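Local coordinates for protein peroxisomal catalase A (Saccharomyces cerevisiae, PDB 1A4E) that uses its heme group to break down hydrogen peroxide into water and oxygen, probably protecting the cell from peroxide made by peroxisomal oxidases, at residues A316-P319 / S320-V323; P332-Q335 / A336-F339. All coordinates share one frame; numbering follows the deposited sequence.

Contact 1: A316-P319 / S320-V323; sequences AFAP and STTV. With HEM (protoporphyrin IX containing Fe), chain I.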
# COMPACT_ATOMS: atom_id res chain seq x y z
N ALA B 316 -8.73 7.86 13.74
CA ALA B 316 -7.36 7.70 14.20
C ALA B 316 -7.15 8.45 15.50
O ALA B 316 -7.32 9.66 15.57
CB ALA B 316 -6.40 8.27 13.17
N PHE B 317 -6.76 7.71 16.54
CA PHE B 317 -6.54 8.25 17.89
C PHE B 317 -5.09 8.02 18.28
O PHE B 317 -4.56 6.92 18.08
CB PHE B 317 -7.42 7.55 18.91
CG PHE B 317 -8.92 7.68 18.68
CD1 PHE B 317 -9.62 8.76 19.23
CD2 PHE B 317 -9.59 6.73 17.92
CE1 PHE B 317 -10.99 8.87 19.01
CE2 PHE B 317 -10.96 6.85 17.70
CZ PHE B 317 -11.66 7.92 18.25
N ALA B 318 -4.44 9.05 18.84
CA ALA B 318 -3.03 8.98 19.22
C ALA B 318 -2.72 9.83 20.45
O ALA B 318 -3.17 10.98 20.52
CB ALA B 318 -2.16 9.49 18.08
N PRO B 319 -1.97 9.34 21.45
CA PRO B 319 -1.51 10.12 22.60
C PRO B 319 -0.66 11.33 22.23
O PRO B 319 -0.58 12.31 22.97
CB PRO B 319 -0.77 9.12 23.44
CG PRO B 319 -1.41 7.81 23.08
CD PRO B 319 -1.55 7.95 21.58
N SER B 320 -0.03 11.27 21.05
CA SER B 320 0.77 12.36 20.53
C SER B 320 -0.07 13.51 19.97
O SER B 320 0.44 14.61 19.72
CB SER B 320 1.72 11.81 19.46
OG SER B 320 1.06 10.99 18.52
N THR B 321 -1.37 13.26 19.79
CA THR B 321 -2.30 14.31 19.38
C THR B 321 -2.74 14.96 20.69
O THR B 321 -3.63 14.49 21.40
CB THR B 321 -3.51 13.69 18.64
OG1 THR B 321 -2.98 13.01 17.53
CG2 THR B 321 -4.53 14.71 18.17
N THR B 322 -2.06 16.06 21.00
CA THR B 322 -2.30 16.76 22.24
C THR B 322 -2.27 18.25 22.01
O THR B 322 -1.60 18.73 21.12
CB THR B 322 -1.23 16.33 23.27
OG1 THR B 322 -1.60 16.99 24.47
CG2 THR B 322 0.19 16.68 22.87
N VAL B 323 -3.02 18.99 22.83
CA VAL B 323 -3.04 20.44 22.72
C VAL B 323 -1.99 21.06 23.65
O VAL B 323 -1.47 20.38 24.54
CB VAL B 323 -4.45 20.98 23.07
CG1 VAL B 323 -5.41 20.51 21.98
CG2 VAL B 323 -4.90 20.54 24.46
CHA HEM I . -4.89 1.11 20.27
CHB HEM I . -0.14 0.65 20.73
CHC HEM I . -0.62 0.72 25.49
CHD HEM I . -5.16 2.21 24.95
C1A HEM I . -3.57 0.81 19.98
C2A HEM I . -3.02 0.76 18.64
C3A HEM I . -1.67 0.72 18.77
C4A HEM I . -1.40 0.71 20.19
CMA HEM I . -0.62 0.76 17.67
CAA HEM I . -3.80 0.83 17.35
CBA HEM I . -3.70 2.22 16.78
CGA HEM I . -4.42 2.43 15.46
O1A HEM I . -4.26 1.65 14.53
O2A HEM I . -5.13 3.42 15.38
C1B HEM I . 0.15 0.66 22.08
C2B HEM I . 1.48 0.49 22.62
C3B HEM I . 1.34 0.40 23.98
C4B HEM I . -0.08 0.55 24.24
CMB HEM I . 2.73 0.40 21.75
CAB HEM I . 2.30 0.19 24.98
CBB HEM I . 3.76 0.27 24.86
C1C HEM I . -1.90 1.17 25.77
C2C HEM I . -2.32 1.64 27.07
C3C HEM I . -3.59 2.13 26.91
C4C HEM I . -3.93 1.93 25.51
CMC HEM I . -1.46 1.62 28.32
CAC HEM I . -4.39 2.74 27.86
CBC HEM I . -4.01 3.95 28.56
C1D HEM I . -5.49 2.02 23.62
C2D HEM I . -6.79 2.29 23.06
C3D HEM I . -6.71 1.95 21.75
C4D HEM I . -5.38 1.49 21.51
CMD HEM I . -8.00 2.87 23.77
CAD HEM I . -7.84 2.00 20.74
CBD HEM I . -7.98 3.31 20.00
CGD HEM I . -9.17 3.26 19.07
O1D HEM I . -10.29 3.08 19.54
O2D HEM I . -9.00 3.39 17.86
NA HEM I . -2.56 0.81 20.93
NB HEM I . -0.80 0.73 23.07
NC HEM I . -2.87 1.39 24.81
ND HEM I . -4.62 1.54 22.66
FE HEM I . -2.72 1.08 22.87
O HOH W 1 -5.22 11.84 15.76

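Contact 2: P332-Q335 / A336-F339; sequences PVLQ and ARLF. With HEM (protoporphyrin IX containing Fe), chain I.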
# COMPACT_ATOMS: atom_id res chain seq x y z
N PRO B 332 7.54 5.09 30.65
CA PRO B 332 8.16 4.45 29.49
C PRO B 332 7.16 3.90 28.48
O PRO B 332 7.46 3.86 27.28
CB PRO B 332 9.04 3.37 30.05
CG PRO B 332 9.17 3.73 31.49
CD PRO B 332 7.82 4.30 31.84
N VAL B 333 5.99 3.46 28.97
CA VAL B 333 4.93 2.93 28.11
C VAL B 333 4.28 4.09 27.36
O VAL B 333 4.12 3.98 26.14
CB VAL B 333 3.92 2.17 29.00
CG1 VAL B 333 2.77 1.60 28.20
CG2 VAL B 333 4.65 1.01 29.64
N LEU B 334 3.95 5.21 28.03
CA LEU B 334 3.38 6.38 27.37
C LEU B 334 4.33 6.99 26.36
O LEU B 334 3.90 7.44 25.30
CB LEU B 334 3.01 7.45 28.40
CG LEU B 334 2.43 8.79 27.92
CD1 LEU B 334 1.24 8.57 27.00
CD2 LEU B 334 2.04 9.60 29.13
N GLN B 335 5.62 7.00 26.69
CA GLN B 335 6.66 7.50 25.81
C GLN B 335 6.69 6.73 24.49
O GLN B 335 6.74 7.35 23.43
CB GLN B 335 8.01 7.37 26.50
CG GLN B 335 8.23 8.32 27.67
CD GLN B 335 8.68 9.71 27.27
OE1 GLN B 335 9.74 9.87 26.67
NE2 GLN B 335 7.91 10.75 27.58
N ALA B 336 6.62 5.39 24.52
CA ALA B 336 6.57 4.59 23.31
C ALA B 336 5.29 4.78 22.50
O ALA B 336 5.32 4.72 21.26
CB ALA B 336 6.68 3.12 23.65
N ARG B 337 4.18 5.02 23.21
CA ARG B 337 2.87 5.27 22.60
C ARG B 337 2.84 6.57 21.83
O ARG B 337 2.01 6.74 20.93
CB ARG B 337 1.78 5.33 23.66
CG ARG B 337 1.54 4.00 24.34
CD ARG B 337 0.50 4.17 25.43
NE ARG B 337 -0.85 4.19 24.89
CZ ARG B 337 -1.84 4.92 25.41
NH1 ARG B 337 -1.66 5.69 26.48
NH2 ARG B 337 -3.03 4.89 24.84
N LEU B 338 3.72 7.51 22.18
CA LEU B 338 3.85 8.77 21.47
C LEU B 338 4.34 8.54 20.03
O LEU B 338 4.06 9.36 19.16
CB LEU B 338 4.83 9.64 22.22
CG LEU B 338 4.39 10.88 22.99
CD1 LEU B 338 2.97 10.82 23.51
CD2 LEU B 338 5.39 11.01 24.12
N PHE B 339 5.03 7.41 19.79
CA PHE B 339 5.47 7.00 18.47
C PHE B 339 4.46 6.09 17.79
O PHE B 339 4.03 6.35 16.67
CB PHE B 339 6.82 6.25 18.53
CG PHE B 339 7.18 5.50 17.24
CD1 PHE B 339 7.52 6.21 16.08
CD2 PHE B 339 7.11 4.11 17.20
CE1 PHE B 339 7.79 5.52 14.90
CE2 PHE B 339 7.38 3.43 16.02
CZ PHE B 339 7.72 4.14 14.86
CHA HEM I . -4.89 1.11 20.27
CHB HEM I . -0.14 0.65 20.73
CHC HEM I . -0.62 0.72 25.49
CHD HEM I . -5.16 2.21 24.95
C1A HEM I . -3.57 0.81 19.98
C2A HEM I . -3.02 0.76 18.64
C3A HEM I . -1.67 0.72 18.77
C4A HEM I . -1.40 0.71 20.19
CMA HEM I . -0.62 0.76 17.67
CAA HEM I . -3.80 0.83 17.35
CBA HEM I . -3.70 2.22 16.78
CGA HEM I . -4.42 2.43 15.46
O1A HEM I . -4.26 1.65 14.53
O2A HEM I . -5.13 3.42 15.38
C1B HEM I . 0.15 0.66 22.08
C2B HEM I . 1.48 0.49 22.62
C3B HEM I . 1.34 0.40 23.98
C4B HEM I . -0.08 0.55 24.24
CMB HEM I . 2.73 0.40 21.75
CAB HEM I . 2.30 0.19 24.98
CBB HEM I . 3.76 0.27 24.86
C1C HEM I . -1.90 1.17 25.77
C2C HEM I . -2.32 1.64 27.07
C3C HEM I . -3.59 2.13 26.91
C4C HEM I . -3.93 1.93 25.51
CMC HEM I . -1.46 1.62 28.32
CAC HEM I . -4.39 2.74 27.86
CBC HEM I . -4.01 3.95 28.56
C1D HEM I . -5.49 2.02 23.62
C2D HEM I . -6.79 2.29 23.06
C3D HEM I . -6.71 1.95 21.75
C4D HEM I . -5.38 1.49 21.51
CMD HEM I . -8.00 2.87 23.77
CAD HEM I . -7.84 2.00 20.74
CBD HEM I . -7.98 3.31 20.00
CGD HEM I . -9.17 3.26 19.07
O1D HEM I . -10.29 3.08 19.54
O2D HEM I . -9.00 3.39 17.86
NA HEM I . -2.56 0.81 20.93
NB HEM I . -0.80 0.73 23.07
NC HEM I . -2.87 1.39 24.81
ND HEM I . -4.62 1.54 22.66
FE HEM I . -2.72 1.08 22.87

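Contact 1: A316-P319 / S320-V323
Ala-318 and Thr-321 close a type I beta turn, with Pro-319 and Ser-320 at its two corners. The backbone N of Thr-321 reaches back to Ala-318 O over 3.0 Å; the N-H is fairly well aimed at 153°, but it arrives from well above the carbonyl plane. The Thr-321 side chain starts with CB 3.3 Å from Ala-318 O, next to the bond that shuts the turn. At CB the chain forks: CG2 stands anti to the backbone N, while OG1 stands anti to the carbonyl carbon (chi1 -59°), a rotation that brings it beside the methyl of Ala-318, 3.7 Å from CB. There OG1 shares a hydrogen bond of 3.1 Å with a water. That same water donates to Ala-316 O at 3.0 Å, so the hydroxyl is tied through it to the chain five residues earlier. The OG of Ser-320 comes to the Ala-318 methyl as well, 3.6 Å from CB, brought there by a chi1 of 48° that sets it between its own N and carbonyl carbon. Thus two hydroxyl oxygens lie against one methyl. Before the turn, the CB of Phe-317 points away from it, and ring atom CD2 meets a heme propionate oxygen, O2D, obliquely at 3.4 Å. Asp-125 on strand 122-129 holds the turn from outside, its OD2 accepting from Ala-318 N and its backbone bonding to that of Thr-321. Ser-320 also packs on Tyr-36 of the second subunit. The whole is a type I beta turn with Pro-319 at its first corner, in the loop between helix 308-313 and strand 326-328, placed on the proximal side of the catalase heme, where Pro-319 lies against the axial ligand Tyr-341.

Contact 2: P332-Q335 / A336-F339
Arg-337 spreads its side chain over the heme, and its CG first passes 3.1 Å from Val-333 O, one turn earlier in the helix. A bend at chi3 (80°) turns the end of the chain along the porphyrin: NE comes 3.3 Å from heme C1C, NH2 3.2 Å from C4C, and C3C lies beneath one guanidinium face, offset toward its rim. Val-333 works the neighbouring edge, its CG1 meeting the vinyl carbon CAB at 3.5 Å. Leu-334 crosses Arg-337 obliquely, CD1 lying 4.1 Å from NH1. Beneath these side chains the helix is held by i to i+4 bonds, among them Arg-337 N to Val-333 O at 3.1 Å, while Leu-338 N divides between Gln-335 O and a weak bond to Leu-334 O. NH2 also bonds to the phenolic oxygen OH of Tyr-341, the axial ligand of the iron, and to Val-127 O. Replacing Arg-337 with an alanine would probably leave Tyr-341 OH without this donor and uncover part of the proximal heme face. This part of helix 332-348 turns Val-333 and Arg-337 to the heme, while Leu-334 and Leu-338 touch Ala-328 of strand 326-328 and Tyr-203 of strand 203-206 lies beside Arg-337.

Both contacts are buried, neither at the surface, and both reach the heme from its proximal side. Contact 1 is irregular loop, tied by a turn bond, a water and strand 122-129; contact 2 is regular helix, held by main-chain bonds, with a guanidinium laid against the porphyrin. One meets the cofactor at a propionate, the other at the macrocycle and a vinyl group. They join directly: Pro-319 CG packs 3.7 Å from Arg-337 CZ, and Ser-320 CB lies 3.4 Å from Leu-338 O. Each touches the second subunit, while contact 2 also meets the third, where Gln-335 OE1 accepts from Leu-31 N of that chain.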